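Local coordinates for Lmo1340 protein (PDB 4NLM), which is of unknown function but is probably a surface lipoprotein built around a YqgU-like six-bladed beta-propeller domain, at residues A[140-152]-A[162-175]. Sequence-based numbering, arbitrary orientation.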
loop_
_atom_site.group_PDB
_atom_site.type_symbol
_atom_site.label_atom_id
_atom_site.label_comp_id
_atom_site.label_asym_id
_atom_site.label_seq_id
_atom_site.Cartn_x
_atom_site.Cartn_y
_atom_site.Cartn_z
ATOM N N TYR A 140 5.491 3.243 7.218
ATOM C CA TYR A 140 6.015 3.726 5.943
ATOM C C TYR A 140 7.450 3.258 5.828
ATOM O O TYR A 140 8.336 3.773 6.523
ATOM C CB TYR A 140 5.935 5.244 5.890
ATOM C CG TYR A 140 4.519 5.742 5.989
ATOM C CD1 TYR A 140 3.731 5.860 4.870
ATOM C CD2 TYR A 140 3.948 6.027 7.203
ATOM C CE1 TYR A 140 2.432 6.297 4.934
ATOM C CE2 TYR A 140 2.633 6.443 7.288
ATOM C CZ TYR A 140 1.894 6.592 6.139
ATOM O OH TYR A 140 0.591 7.001 6.179
ATOM N N TRP A 141 7.688 2.301 4.952
ATOM C CA TRP A 141 9.026 1.721 4.806
ATOM C C TRP A 141 9.805 2.523 3.763
ATOM O O TRP A 141 9.338 2.665 2.653
ATOM C CB TRP A 141 8.903 0.271 4.356
ATOM C CG TRP A 141 10.034 -0.626 4.773
ATOM C CD1 TRP A 141 11.360 -0.342 4.824
ATOM C CD2 TRP A 141 9.880 -1.975 5.242
ATOM N NE1 TRP A 141 12.031 -1.423 5.267
ATOM C CE2 TRP A 141 11.161 -2.440 5.550
ATOM C CE3 TRP A 141 8.770 -2.836 5.419
ATOM C CZ2 TRP A 141 11.392 -3.699 6.049
ATOM C CZ3 TRP A 141 9.008 -4.085 5.872
ATOM C CH2 TRP A 141 10.290 -4.499 6.226
ATOM N N ASN A 142 10.997 3.011 4.085
ATOM C CA ASN A 142 11.805 3.834 3.193
ATOM C C ASN A 142 12.358 3.011 2.044
ATOM O O ASN A 142 13.089 2.076 2.255
ATOM C CB ASN A 142 12.898 4.488 4.048
ATOM C CG ASN A 142 13.693 5.552 3.321
ATOM O OD1 ASN A 142 14.060 5.414 2.158
ATOM N ND2 ASN A 142 13.990 6.614 4.025
ATOM N N ASP A 143 11.944 3.358 0.834
ATOM C CA ASP A 143 12.366 2.628 -0.348
ATOM C C ASP A 143 13.857 2.820 -0.655
ATOM O O ASP A 143 14.507 1.900 -1.129
ATOM C CB ASP A 143 11.550 3.046 -1.586
ATOM C CG ASP A 143 10.057 2.685 -1.494
ATOM O OD1 ASP A 143 9.668 1.854 -0.663
ATOM O OD2 ASP A 143 9.243 3.234 -2.273
ATOM N N GLU A 144 14.400 4.000 -0.396
ATOM C CA GLU A 144 15.810 4.269 -0.697
ATOM C C GLU A 144 16.784 3.699 0.325
ATOM O O GLU A 144 17.897 3.284 -0.004
ATOM C CB GLU A 144 16.020 5.774 -0.814
ATOM C CG GLU A 144 15.429 6.362 -2.089
ATOM C CD GLU A 144 15.984 7.733 -2.452
ATOM O OE1 GLU A 144 17.058 8.125 -1.937
ATOM O OE2 GLU A 144 15.356 8.416 -3.288
ATOM N N SER A 145 16.361 3.726 1.574
ATOM C CA SER A 145 17.150 3.252 2.695
ATOM C C SER A 145 16.238 2.345 3.489
ATOM O O SER A 145 15.658 2.749 4.511
ATOM C CB SER A 145 17.627 4.436 3.542
ATOM O OG SER A 145 18.368 5.324 2.728
ATOM N N PRO A 146 16.135 1.075 3.072
ATOM C CA PRO A 146 15.171 0.204 3.738
ATOM C C PRO A 146 15.523 -0.275 5.159
ATOM O O PRO A 146 14.772 -1.079 5.743
ATOM C CB PRO A 146 14.966 -0.927 2.729
ATOM C CG PRO A 146 16.269 -0.977 2.007
ATOM C CD PRO A 146 16.699 0.454 1.872
ATOM N N GLU A 147 16.576 0.286 5.720
ATOM C CA GLU A 147 16.865 0.099 7.114
ATOM C C GLU A 147 15.914 0.972 7.976
ATOM O O GLU A 147 15.853 0.838 9.209
ATOM C CB GLU A 147 18.312 0.481 7.385
ATOM C CG GLU A 147 19.351 -0.489 6.787
ATOM C CD GLU A 147 19.645 -0.365 5.285
ATOM O OE1 GLU A 147 19.348 0.675 4.656
ATOM O OE2 GLU A 147 20.240 -1.311 4.708
ATOM N N LYS A 148 15.230 1.919 7.338
ATOM C CA LYS A 148 14.399 2.880 8.051
ATOM C C LYS A 148 12.902 2.658 7.831
ATOM O O LYS A 148 12.445 2.575 6.678
ATOM C CB LYS A 148 14.672 4.289 7.559
ATOM C CG LYS A 148 16.101 4.726 7.720
ATOM C CD LYS A 148 16.266 6.163 7.280
ATOM C CE LYS A 148 17.755 6.464 7.157
ATOM N NZ LYS A 148 17.971 7.906 6.891
ATOM N N ILE A 149 12.153 2.589 8.933
ATOM C CA ILE A 149 10.709 2.486 8.898
ATOM C C ILE A 149 10.167 3.604 9.754
ATOM O O ILE A 149 10.444 3.697 10.970
ATOM C CB ILE A 149 10.209 1.122 9.381
ATOM C CG1 ILE A 149 10.792 -0.003 8.527
ATOM C CG2 ILE A 149 8.685 1.043 9.306
ATOM C CD1 ILE A 149 10.429 -1.387 9.024
HETATM N N MSE A 150 9.375 4.465 9.139
HETATM C CA MSE A 150 8.727 5.538 9.856
HETATM C C MSE A 150 7.320 5.074 10.200
HETATM O O MSE A 150 6.696 4.326 9.447
HETATM C CB MSE A 150 8.708 6.760 8.936
HETATM C CG MSE A 150 7.849 7.942 9.351
HETATM SE SE MSE A 150 8.313 9.438 8.161
HETATM C CE MSE A 150 7.531 8.846 6.444
ATOM N N PHE A 151 6.775 5.510 11.322
ATOM C CA PHE A 151 5.440 5.129 11.701
ATOM C C PHE A 151 4.747 6.188 12.506
ATOM O O PHE A 151 5.361 6.945 13.281
ATOM C CB PHE A 151 5.427 3.762 12.391
ATOM C CG PHE A 151 6.337 3.645 13.555
ATOM C CD1 PHE A 151 5.860 3.928 14.813
ATOM C CD2 PHE A 151 7.626 3.185 13.417
ATOM C CE1 PHE A 151 6.660 3.841 15.930
ATOM C CE2 PHE A 151 8.441 3.076 14.536
ATOM C CZ PHE A 151 7.957 3.407 15.783
ATOM N N VAL A 152 3.441 6.225 12.267
ATOM C CA VAL A 152 2.528 7.109 12.942
ATOM C C VAL A 152 1.765 6.290 13.975
ATOM O O VAL A 152 1.106 5.302 13.612
ATOM C CB VAL A 152 1.556 7.750 11.936
ATOM C CG1 VAL A 152 0.631 8.723 12.655
ATOM C CG2 VAL A 152 2.331 8.448 10.825
ATOM N N ILE A 162 4.824 10.823 15.231
ATOM C CA ILE A 162 5.586 10.182 14.134
ATOM C C ILE A 162 7.009 9.920 14.599
ATOM O O ILE A 162 7.647 10.785 15.200
ATOM C CB ILE A 162 5.639 11.064 12.885
ATOM C CG1 ILE A 162 4.241 11.596 12.547
ATOM C CG2 ILE A 162 6.228 10.283 11.711
ATOM C CD1 ILE A 162 4.271 12.487 11.330
ATOM N N GLU A 163 7.486 8.714 14.348
ATOM C CA GLU A 163 8.848 8.324 14.695
ATOM C C GLU A 163 9.467 7.560 13.553
ATOM O O GLU A 163 8.786 7.035 12.699
ATOM C CB GLU A 163 8.793 7.433 15.944
ATOM C CG GLU A 163 8.373 8.176 17.202
ATOM C CD GLU A 163 7.881 7.258 18.312
ATOM O OE1 GLU A 163 8.286 7.482 19.467
ATOM O OE2 GLU A 163 7.102 6.323 18.046
ATOM N N ASN A 164 10.779 7.546 13.533
ATOM C CA ASN A 164 11.568 6.789 12.574
ATOM C C ASN A 164 12.435 5.794 13.298
ATOM O O ASN A 164 13.213 6.161 14.180
ATOM C CB ASN A 164 12.468 7.703 11.758
ATOM C CG ASN A 164 13.280 6.953 10.715
ATOM O OD1 ASN A 164 12.773 6.054 10.049
ATOM N ND2 ASN A 164 14.518 7.328 10.566
ATOM N N TRP A 165 12.300 4.533 12.939
ATOM C CA TRP A 165 13.101 3.468 13.468
ATOM C C TRP A 165 14.113 2.970 12.475
ATOM O O TRP A 165 13.696 2.462 11.438
ATOM C CB TRP A 165 12.182 2.320 13.868
ATOM C CG TRP A 165 12.856 1.126 14.508
ATOM C CD1 TRP A 165 13.903 1.135 15.380
ATOM C CD2 TRP A 165 12.459 -0.258 14.374
ATOM N NE1 TRP A 165 14.183 -0.152 15.816
ATOM C CE2 TRP A 165 13.310 -1.021 15.213
ATOM C CE3 TRP A 165 11.467 -0.919 13.635
ATOM C CZ2 TRP A 165 13.218 -2.404 15.301
ATOM C CZ3 TRP A 165 11.366 -2.303 13.750
ATOM C CH2 TRP A 165 12.225 -3.026 14.582
ATOM N N ASP A 166 15.404 3.187 12.760
ATOM C CA ASP A 166 16.458 2.579 11.962
ATOM C C ASP A 166 16.739 1.283 12.681
ATOM O O ASP A 166 17.399 1.271 13.737
ATOM C CB ASP A 166 17.719 3.427 11.866
ATOM C CG ASP A 166 18.733 2.802 10.966
ATOM O OD1 ASP A 166 18.843 1.541 10.973
ATOM O OD2 ASP A 166 19.397 3.540 10.220
ATOM N N TYR A 167 16.184 0.199 12.157
ATOM C CA TYR A 167 16.243 -1.061 12.884
ATOM C C TYR A 167 17.609 -1.718 12.843
ATOM O O TYR A 167 17.885 -2.609 13.630
ATOM C CB TYR A 167 15.146 -2.022 12.420
ATOM C CG TYR A 167 15.238 -2.446 10.978
ATOM C CD1 TYR A 167 16.103 -3.447 10.590
ATOM C CD2 TYR A 167 14.382 -1.896 10.014
ATOM C CE1 TYR A 167 16.160 -3.860 9.246
ATOM C CE2 TYR A 167 14.419 -2.303 8.697
ATOM C CZ TYR A 167 15.314 -3.277 8.305
ATOM O OH TYR A 167 15.344 -3.666 6.985
ATOM N N THR A 168 18.460 -1.277 11.929
ATOM C CA THR A 168 19.820 -1.793 11.828
ATOM C C THR A 168 20.730 -1.137 12.861
ATOM O O THR A 168 21.735 -1.729 13.256
ATOM C CB THR A 168 20.381 -1.664 10.398
ATOM O OG1 THR A 168 20.634 -0.294 10.064
ATOM C CG2 THR A 168 19.502 -2.310 9.359
ATOM N N LEU A 169 20.370 0.065 13.299
ATOM C CA LEU A 169 21.170 0.805 14.270
ATOM C C LEU A 169 20.499 0.961 15.630
ATOM O O LEU A 169 21.033 1.637 16.508
ATOM C CB LEU A 169 21.505 2.185 13.702
ATOM C CG LEU A 169 22.361 2.128 12.428
ATOM C CD1 LEU A 169 22.656 3.534 11.934
ATOM C CD2 LEU A 169 23.656 1.343 12.653
ATOM N N ASP A 170 19.348 0.325 15.814
ATOM C CA ASP A 170 18.591 0.425 17.059
ATOM C C ASP A 170 18.390 1.884 17.442
ATOM O O ASP A 170 18.532 2.247 18.618
ATOM C CB ASP A 170 19.299 -0.324 18.192
ATOM C CG ASP A 170 19.531 -1.773 17.864
ATOM O OD1 ASP A 170 18.571 -2.439 17.447
ATOM O OD2 ASP A 170 20.674 -2.251 18.037
ATOM N N GLN A 171 18.016 2.701 16.457
ATOM C CA GLN A 171 17.852 4.142 16.649
ATOM C C GLN A 171 16.368 4.511 16.421
ATOM O O GLN A 171 15.769 4.082 15.437
ATOM C CB GLN A 171 18.739 4.893 15.656
ATOM C CG GLN A 171 18.927 6.367 15.970
ATOM C CD GLN A 171 19.750 7.084 14.926
ATOM O OE1 GLN A 171 20.481 6.461 14.153
ATOM N NE2 GLN A 171 19.641 8.407 14.900
ATOM N N LEU A 172 15.774 5.263 17.343
ATOM C CA LEU A 172 14.405 5.740 17.221
ATOM C C LEU A 172 14.478 7.242 17.361
ATOM O O LEU A 172 14.955 7.745 18.376
ATOM C CB LEU A 172 13.498 5.163 18.307
ATOM C CG LEU A 172 11.995 5.457 18.193
ATOM C CD1 LEU A 172 11.426 4.631 17.055
ATOM C CD2 LEU A 172 11.252 5.156 19.490
ATOM N N ASP A 173 13.990 7.946 16.354
ATOM C CA ASP A 173 14.006 9.394 16.304
ATOM C C ASP A 173 12.603 9.937 16.107
ATOM O O ASP A 173 11.786 9.369 15.372
ATOM C CB ASP A 173 14.863 9.848 15.104
ATOM C CG ASP A 173 16.345 9.504 15.251
ATOM O OD1 ASP A 173 16.909 9.716 16.337
ATOM O OD2 ASP A 173 16.950 9.059 14.263
ATOM N N LYS A 174 12.314 11.055 16.750
ATOM C CA LYS A 174 11.059 11.736 16.534
ATOM C C LYS A 174 11.091 12.474 15.208
ATOM O O LYS A 174 12.124 13.007 14.820
ATOM C CB LYS A 174 10.809 12.761 17.620
ATOM C CG LYS A 174 10.706 12.129 18.971
ATOM C CD LYS A 174 10.476 13.202 19.998
ATOM C CE LYS A 174 10.484 12.579 21.362
ATOM N NZ LYS A 174 9.432 11.564 21.529
ATOM N N ILE A 175 9.953 12.502 14.528
ATOM C CA ILE A 175 9.793 13.255 13.275
ATOM C C ILE A 175 8.795 14.365 13.573
ATOM O O ILE A 175 7.619 14.101 13.876
ATOM C CB ILE A 175 9.325 12.364 12.113
ATOM C CG1 ILE A 175 10.397 11.307 11.856
ATOM C CG2 ILE A 175 9.057 13.192 10.868
ATOM C CD1 ILE A 175 10.187 10.488 10.626
HETATM O O HOH W 1 5.023 7.014 16.254
#
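The Phe151 ring lies against strand 162-166: the carbonyl oxygen of Glu163 lies over one face, displaced toward the rim, and Trp165 CB sits at the edge, 3.9 Å from Phe151 CE2. With CG held between the backbone N and the carbonyl carbon (chi1 54°), the ring leans across the neighbouring strand, where Leu172 CD1 approaches CZ. The carboxylate of Glu163, its plane 72° from the ring, brings OE2 to 3.3 Å from Phe151 CE1, and one water bridges this oxygen to Phe151 O. One face of the Trp165 ring carries Tyr167 CB over its centre, 3.4 Å above the plane. Farther along the same side of the sheet, Ile149 CD1 is shared by two aromatic rings, sitting over the centre of the Trp141 ring, 3.7 Å above its plane, and 4.1 Å from Tyr167 CE2, while Tyr167 OH lies at the edge of the indole. Trp141 NE1 donates in its ring plane to Pro146 O, fixing the turn 145-148 against the indole. Strands 148-155 and 159-166 form the central hairpin of a four-stranded antiparallel sheet, one blade of the propeller. Paired backbone bonds join Ile149 to Trp165 and Phe151 to Glu163, and Tyr167 N extends the pattern to Glu147 O at 3.0 Å. The Phe151, Trp165 and Tyr167 side chains touch strands 114-120 and 126-132 of the preceding blade. On the other face, selenomethionine Met150 packs CG 3.7 Å from Ile162 CG2 and, bent at chi3, SE against Ile175 CD1. Lys148 CB nears Asn164 OD1 and CD nears ND2, before NZ salt-bridges Asp187.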